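Local coordinates for protein Polyphosphate:AMP phosphotransferase (Pseudomonas aeruginosa PAO1, PDB 3CZP) that uses inorganic polyphosphate as phosphate donor to convert AMP to ADP, and less efficiently GMP to GDP, with magnesium as cofactor, at residues 18-22 with 219-223; 148-152 with 228-233. All coordinates share one frame. Numbering follows the deposited sequence.

Contact 1. Residues 18-22 with 219-223; sequences YEKAV and RYRAL
Two helical turns run side by side in nearly the same direction, 14° apart, with their axes approaching to 10.9 Å. Tyr18 stands level with Arg219 (CA to CA 6.4 Å) and Val22 with Leu223 (7.2 Å). Each turn is closed by its own backbone hydrogen bond, Val22 N to Tyr18 O at 2.9 Å and Leu223 N to Arg219 O at 3.2 Å. The main bump is the Tyr18 ring, chi1 t, which reaches across the gap and lies in the hollow formed by Arg219, Ala222 and Leu223. The aliphatic part of Arg219, chi1 m and chi2 t, roofs one ring face: its CG sits 3.8 Å from the Tyr18 ring centroid, 14° off the normal, a CH-pi contact. Tyr18 CE1 touches Arg219 O at 3.6 Å, and Tyr18 OH ends 4.3 Å from Ala222 CB. These turns belong to helices 15-39 and 218-238, the first and last main helices of the catalytically inactive-seeming N-terminal PPK2 domain, which has a P-loop kinase-like fold. Leu223 supplies the answering bump. With chi1 t and chi2 p it passes the ring edge, Tyr18 CD1 to Leu223 CB 4.2 Å, and spreads its methyls over the first helix: Leu223 CD2 meets Ala21 CB at 3.8 Å and Leu223 CD1 meets Val22 CG2 at 3.9 Å. Leu62 and Trp66 of helix 56-66 also touch the Tyr18 side chain.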
loop_
_atom_site.group_PDB
_atom_site.type_symbol
_atom_site.label_atom_id
_atom_site.label_comp_id
_atom_site.label_asym_id
_atom_site.label_seq_id
_atom_site.Cartn_x
_atom_site.Cartn_y
_atom_site.Cartn_z
ATOM N N TYR A 18 41.276 0.721 -11.684
ATOM C CA TYR A 18 39.943 0.415 -11.196
ATOM C C TYR A 18 39.868 0.475 -9.657
ATOM O O TYR A 18 38.992 1.134 -9.108
ATOM C CB TYR A 18 39.544 -1.003 -11.642
ATOM C CG TYR A 18 38.237 -1.561 -11.069
ATOM C CD1 TYR A 18 36.982 -1.139 -11.555
ATOM C CD2 TYR A 18 38.262 -2.518 -10.072
ATOM C CE1 TYR A 18 35.775 -1.688 -11.051
ATOM C CE2 TYR A 18 37.080 -3.057 -9.526
ATOM C CZ TYR A 18 35.853 -2.669 -10.045
ATOM O OH TYR A 18 34.707 -3.192 -9.512
ATOM N N GLU A 19 40.754 -0.252 -8.992
ATOM C CA GLU A 19 40.688 -0.345 -7.558
ATOM C C GLU A 19 40.878 1.022 -6.918
ATOM O O GLU A 19 40.173 1.345 -5.955
ATOM C CB GLU A 19 41.717 -1.331 -7.041
ATOM C CG GLU A 19 41.358 -2.769 -7.382
ATOM C CD GLU A 19 42.393 -3.769 -6.897
ATOM O OE1 GLU A 19 43.511 -3.363 -6.435
ATOM O OE2 GLU A 19 42.081 -4.981 -6.997
ATOM N N LYS A 20 41.872 1.792 -7.405
ATOM C CA LYS A 20 42.058 3.176 -6.955
ATOM C C LYS A 20 40.772 4.052 -7.114
ATOM O O LYS A 20 40.341 4.760 -6.194
ATOM C CB LYS A 20 43.211 3.804 -7.719
ATOM C CG LYS A 20 43.409 5.259 -7.420
ATOM C CD LYS A 20 44.707 5.807 -7.890
ATOM C CE LYS A 20 44.552 7.303 -8.167
ATOM N NZ LYS A 20 45.831 7.950 -8.545
ATOM N N ALA A 21 40.189 4.011 -8.292
ATOM C CA ALA A 21 38.991 4.805 -8.584
ATOM C C ALA A 21 37.787 4.398 -7.687
ATOM O O ALA A 21 37.038 5.255 -7.165
ATOM C CB ALA A 21 38.668 4.697 -10.051
ATOM N N VAL A 22 37.613 3.096 -7.514
ATOM C CA VAL A 22 36.530 2.585 -6.691
ATOM C C VAL A 22 36.561 3.064 -5.242
ATOM O O VAL A 22 35.517 3.254 -4.677
ATOM C CB VAL A 22 36.474 1.034 -6.718
ATOM C CG1 VAL A 22 35.533 0.487 -5.667
ATOM C CG2 VAL A 22 36.073 0.614 -8.054
ATOM N N ARG A 219 35.333 -4.637 -14.909
ATOM C CA ARG A 219 35.868 -3.389 -14.353
ATOM C C ARG A 219 35.356 -2.148 -15.067
ATOM O O ARG A 219 34.845 -1.231 -14.455
ATOM C CB ARG A 219 37.393 -3.405 -14.378
ATOM C CG ARG A 219 37.943 -4.432 -13.445
ATOM C CD ARG A 219 39.379 -4.395 -13.341
ATOM N NE ARG A 219 39.771 -5.624 -12.686
ATOM C CZ ARG A 219 40.314 -6.687 -13.282
ATOM N NH1 ARG A 219 40.615 -7.746 -12.532
ATOM N NH2 ARG A 219 40.580 -6.704 -14.587
ATOM N N TYR A 220 35.472 -2.112 -16.377
ATOM C CA TYR A 220 34.936 -0.979 -17.124
ATOM C C TYR A 220 33.409 -0.760 -16.920
ATOM O O TYR A 220 32.965 0.370 -16.787
ATOM C CB TYR A 220 35.179 -1.181 -18.606
ATOM C CG TYR A 220 34.475 -0.177 -19.464
ATOM C CD1 TYR A 220 35.018 1.078 -19.676
ATOM C CD2 TYR A 220 33.257 -0.472 -20.037
ATOM C CE1 TYR A 220 34.376 2.007 -20.441
ATOM C CE2 TYR A 220 32.593 0.463 -20.805
ATOM C CZ TYR A 220 33.185 1.694 -21.044
ATOM O OH TYR A 220 32.505 2.630 -21.793
ATOM N N ARG A 221 32.635 -1.832 -16.980
ATOM C CA ARG A 221 31.190 -1.716 -16.939
ATOM C C ARG A 221 30.694 -1.191 -15.582
ATOM O O ARG A 221 29.828 -0.313 -15.540
ATOM C CB ARG A 221 30.513 -3.047 -17.341
ATOM C CG ARG A 221 30.462 -4.107 -16.253
ATOM C CD ARG A 221 29.962 -5.436 -16.824
ATOM N NE ARG A 221 29.995 -6.488 -15.827
ATOM C CZ ARG A 221 30.038 -7.801 -16.078
ATOM N NH1 ARG A 221 30.066 -8.271 -17.314
ATOM N NH2 ARG A 221 30.009 -8.668 -15.061
ATOM N N ALA A 222 31.257 -1.701 -14.473
ATOM C CA ALA A 222 30.830 -1.264 -13.145
ATOM C C ALA A 222 31.236 0.138 -12.837
ATOM O O ALA A 222 30.436 0.904 -12.326
ATOM C CB ALA A 222 31.360 -2.170 -12.046
ATOM N N LEU A 223 32.507 0.446 -13.077
ATOM C CA LEU A 223 33.005 1.783 -12.875
ATOM C C LEU A 223 32.287 2.825 -13.719
ATOM O O LEU A 223 32.068 3.931 -13.258
ATOM C CB LEU A 223 34.515 1.841 -13.144
ATOM C CG LEU A 223 35.298 2.979 -12.468
ATOM C CD1 LEU A 223 35.102 3.020 -10.989
ATOM C CD2 LEU A 223 36.798 2.884 -12.788
#

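Contact 2. Residues 148-152 with 228-233; sequences LLFKF and ILLEGL
Strand 148-152 is extended, phi between -99° and -127°, psi between 111° and 139°, and helix 228-233 crosses it nearly antiparallel at 160°, the axes 9.9 Å apart at closest. This is helix-on-sheet packing in a P-loop kinase-like alpha/beta fold: the strand belongs to the parallel five-stranded sheet of order 2-3-1-4-5, lying between strands 44-50 and 210-214, and helix 218-238 covers one sheet face. Leu148 is level with Leu233 (CA to CA 7.7 Å) and Phe150 with Leu229 (CA to CA 7.6 Å). Within the helix, Gly232 N donates a hydrogen bond to Ile228 O at 3.0 Å and Leu233 N one to Leu229 O at 2.9 Å. Leu148, Phe150 and Phe152 direct their CA-to-CB bonds toward the helix. Both phenylalanines have chi1 m. Leu229 CD2 (chi1 m, chi2 t) touches both rings: it lies over the face of Phe150, 3.5 Å from the centroid and 10° off the normal, a CH-pi contact, and at the edge of Phe152, 3.8 Å from CE2. Ile228 CG2 lies 3.7 Å from Phe152 CE1, while Ile228 O is 3.5 Å from Phe150 CE1. At the start of the strand, Leu148 CD2 touches Leu233 CD1 at 3.7 Å and Gly232 O at 3.8 Å. The absent side chain of Gly232 leaves the hollow for the Phe150 ring edge: Phe150 CZ lies 3.8 Å from Gly232 CA, and an ideal CB there would clash with it at 2.6 Å.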
loop_
_atom_site.group_PDB
_atom_site.type_symbol
_atom_site.label_atom_id
_atom_site.label_comp_id
_atom_site.label_asym_id
_atom_site.label_seq_id
_atom_site.Cartn_x
_atom_site.Cartn_y
_atom_site.Cartn_z
ATOM N N LEU A 148 14.839 11.696 -10.879
ATOM C CA LEU A 148 16.099 11.457 -11.541
ATOM C C LEU A 148 16.151 10.024 -12.073
ATOM O O LEU A 148 16.246 9.066 -11.325
ATOM C CB LEU A 148 17.266 11.731 -10.579
ATOM C CG LEU A 148 18.686 11.564 -11.124
ATOM C CD1 LEU A 148 19.006 12.598 -12.211
ATOM C CD2 LEU A 148 19.721 11.577 -9.953
ATOM N N LEU A 149 16.123 9.922 -13.400
ATOM C CA LEU A 149 15.896 8.687 -14.104
ATOM C C LEU A 149 17.109 8.329 -14.932
ATOM O O LEU A 149 17.500 9.039 -15.884
ATOM C CB LEU A 149 14.688 8.827 -15.027
ATOM C CG LEU A 149 14.433 7.606 -15.932
ATOM C CD1 LEU A 149 14.157 6.339 -15.110
ATOM C CD2 LEU A 149 13.270 7.857 -16.846
ATOM N N PHE A 150 17.742 7.246 -14.562
ATOM C CA PHE A 150 18.851 6.684 -15.319
ATOM C C PHE A 150 18.369 5.454 -16.091
ATOM O O PHE A 150 17.647 4.626 -15.525
ATOM C CB PHE A 150 19.942 6.220 -14.347
ATOM C CG PHE A 150 20.605 7.329 -13.587
ATOM C CD1 PHE A 150 21.756 7.967 -14.110
ATOM C CD2 PHE A 150 20.162 7.687 -12.313
ATOM C CE1 PHE A 150 22.396 8.951 -13.377
ATOM C CE2 PHE A 150 20.786 8.688 -11.616
ATOM C CZ PHE A 150 21.894 9.322 -12.144
ATOM N N LYS A 151 18.800 5.277 -17.349
ATOM C CA LYS A 151 18.549 4.026 -18.082
ATOM C C LYS A 151 19.879 3.435 -18.643
ATOM O O LYS A 151 20.569 4.060 -19.437
ATOM C CB LYS A 151 17.546 4.242 -19.207
ATOM C CG LYS A 151 16.306 5.018 -18.804
ATOM C CD LYS A 151 15.346 5.071 -19.906
ATOM C CE LYS A 151 15.343 6.431 -20.593
ATOM N NZ LYS A 151 14.480 6.265 -21.660
ATOM N N PHE A 152 20.190 2.205 -18.258
ATOM C CA PHE A 152 21.420 1.597 -18.660
ATOM C C PHE A 152 21.114 0.408 -19.508
ATOM O O PHE A 152 20.337 -0.488 -19.119
ATOM C CB PHE A 152 22.308 1.199 -17.465
ATOM C CG PHE A 152 22.802 2.337 -16.666
ATOM C CD1 PHE A 152 23.889 3.097 -17.075
ATOM C CD2 PHE A 152 22.204 2.645 -15.447
ATOM C CE1 PHE A 152 24.331 4.154 -16.283
ATOM C CE2 PHE A 152 22.679 3.672 -14.640
ATOM C CZ PHE A 152 23.700 4.427 -15.055
ATOM N N ILE A 228 28.619 7.386 -13.895
ATOM C CA ILE A 228 27.431 8.044 -14.484
ATOM C C ILE A 228 26.402 8.381 -13.374
ATOM O O ILE A 228 25.845 9.494 -13.330
ATOM C CB ILE A 228 26.811 7.198 -15.621
ATOM C CG1 ILE A 228 27.746 7.182 -16.867
ATOM C CG2 ILE A 228 25.402 7.714 -16.042
ATOM C CD1 ILE A 228 27.440 5.983 -17.845
ATOM N N LEU A 229 26.134 7.411 -12.499
ATOM C CA LEU A 229 25.251 7.625 -11.368
ATOM C C LEU A 229 25.726 8.795 -10.453
ATOM O O LEU A 229 24.924 9.649 -10.077
ATOM C CB LEU A 229 25.159 6.364 -10.532
ATOM C CG LEU A 229 24.316 5.201 -11.029
ATOM C CD1 LEU A 229 24.424 4.137 -9.925
ATOM C CD2 LEU A 229 22.817 5.591 -11.332
ATOM N N LEU A 230 27.017 8.796 -10.079
ATOM C CA LEU A 230 27.543 9.852 -9.225
ATOM C C LEU A 230 27.373 11.200 -9.850
ATOM O O LEU A 230 26.919 12.142 -9.212
ATOM C CB LEU A 230 29.043 9.621 -8.859
ATOM C CG LEU A 230 29.609 10.664 -7.922
ATOM C CD1 LEU A 230 29.012 10.515 -6.488
ATOM C CD2 LEU A 230 31.166 10.595 -7.958
ATOM N N GLU A 231 27.750 11.312 -11.114
ATOM C CA GLU A 231 27.670 12.584 -11.822
ATOM C C GLU A 231 26.263 13.107 -11.856
ATOM O O GLU A 231 26.009 14.295 -11.555
ATOM C CB GLU A 231 28.181 12.419 -13.254
ATOM C CG GLU A 231 28.372 13.715 -13.988
ATOM C CD GLU A 231 29.051 13.522 -15.355
ATOM O OE1 GLU A 231 29.719 12.457 -15.588
ATOM O OE2 GLU A 231 28.934 14.452 -16.194
ATOM N N GLY A 232 25.344 12.230 -12.243
ATOM C CA GLY A 232 23.921 12.579 -12.353
ATOM C C GLY A 232 23.321 12.951 -11.005
ATOM O O GLY A 232 22.586 13.906 -10.905
ATOM N N LEU A 233 23.646 12.204 -9.955
ATOM C CA LEU A 233 23.149 12.484 -8.639
ATOM C C LEU A 233 23.728 13.749 -8.012
ATOM O O LEU A 233 22.974 14.564 -7.479
ATOM C CB LEU A 233 23.369 11.243 -7.759
ATOM C CG LEU A 233 22.627 11.143 -6.438
ATOM C CD1 LEU A 233 21.121 11.366 -6.520
ATOM C CD2 LEU A 233 22.953 9.793 -5.781
#

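Both contacts use helix 218-238, contact 1 near its start and contact 2 further along; their centres are 16 Å apart and their nearest atoms about 5 Å. Contact 1 joins that helix to helix 15-39 toward the periphery, where an arginine chain can cover a tyrosine ring and three of its six touching residues are buried. Contact 2 seats the same helix on the central sheet, with purely apolar side chains meeting and four of seven touching residues buried. Leu230, pointing away from the strand, packs on Leu25, Ala28 and Leu29 of helix 15-39, so this helix pairing continues behind contact 2. CH-pi packing occurs in both, with arginine CG in one and leucine CD2 in the other.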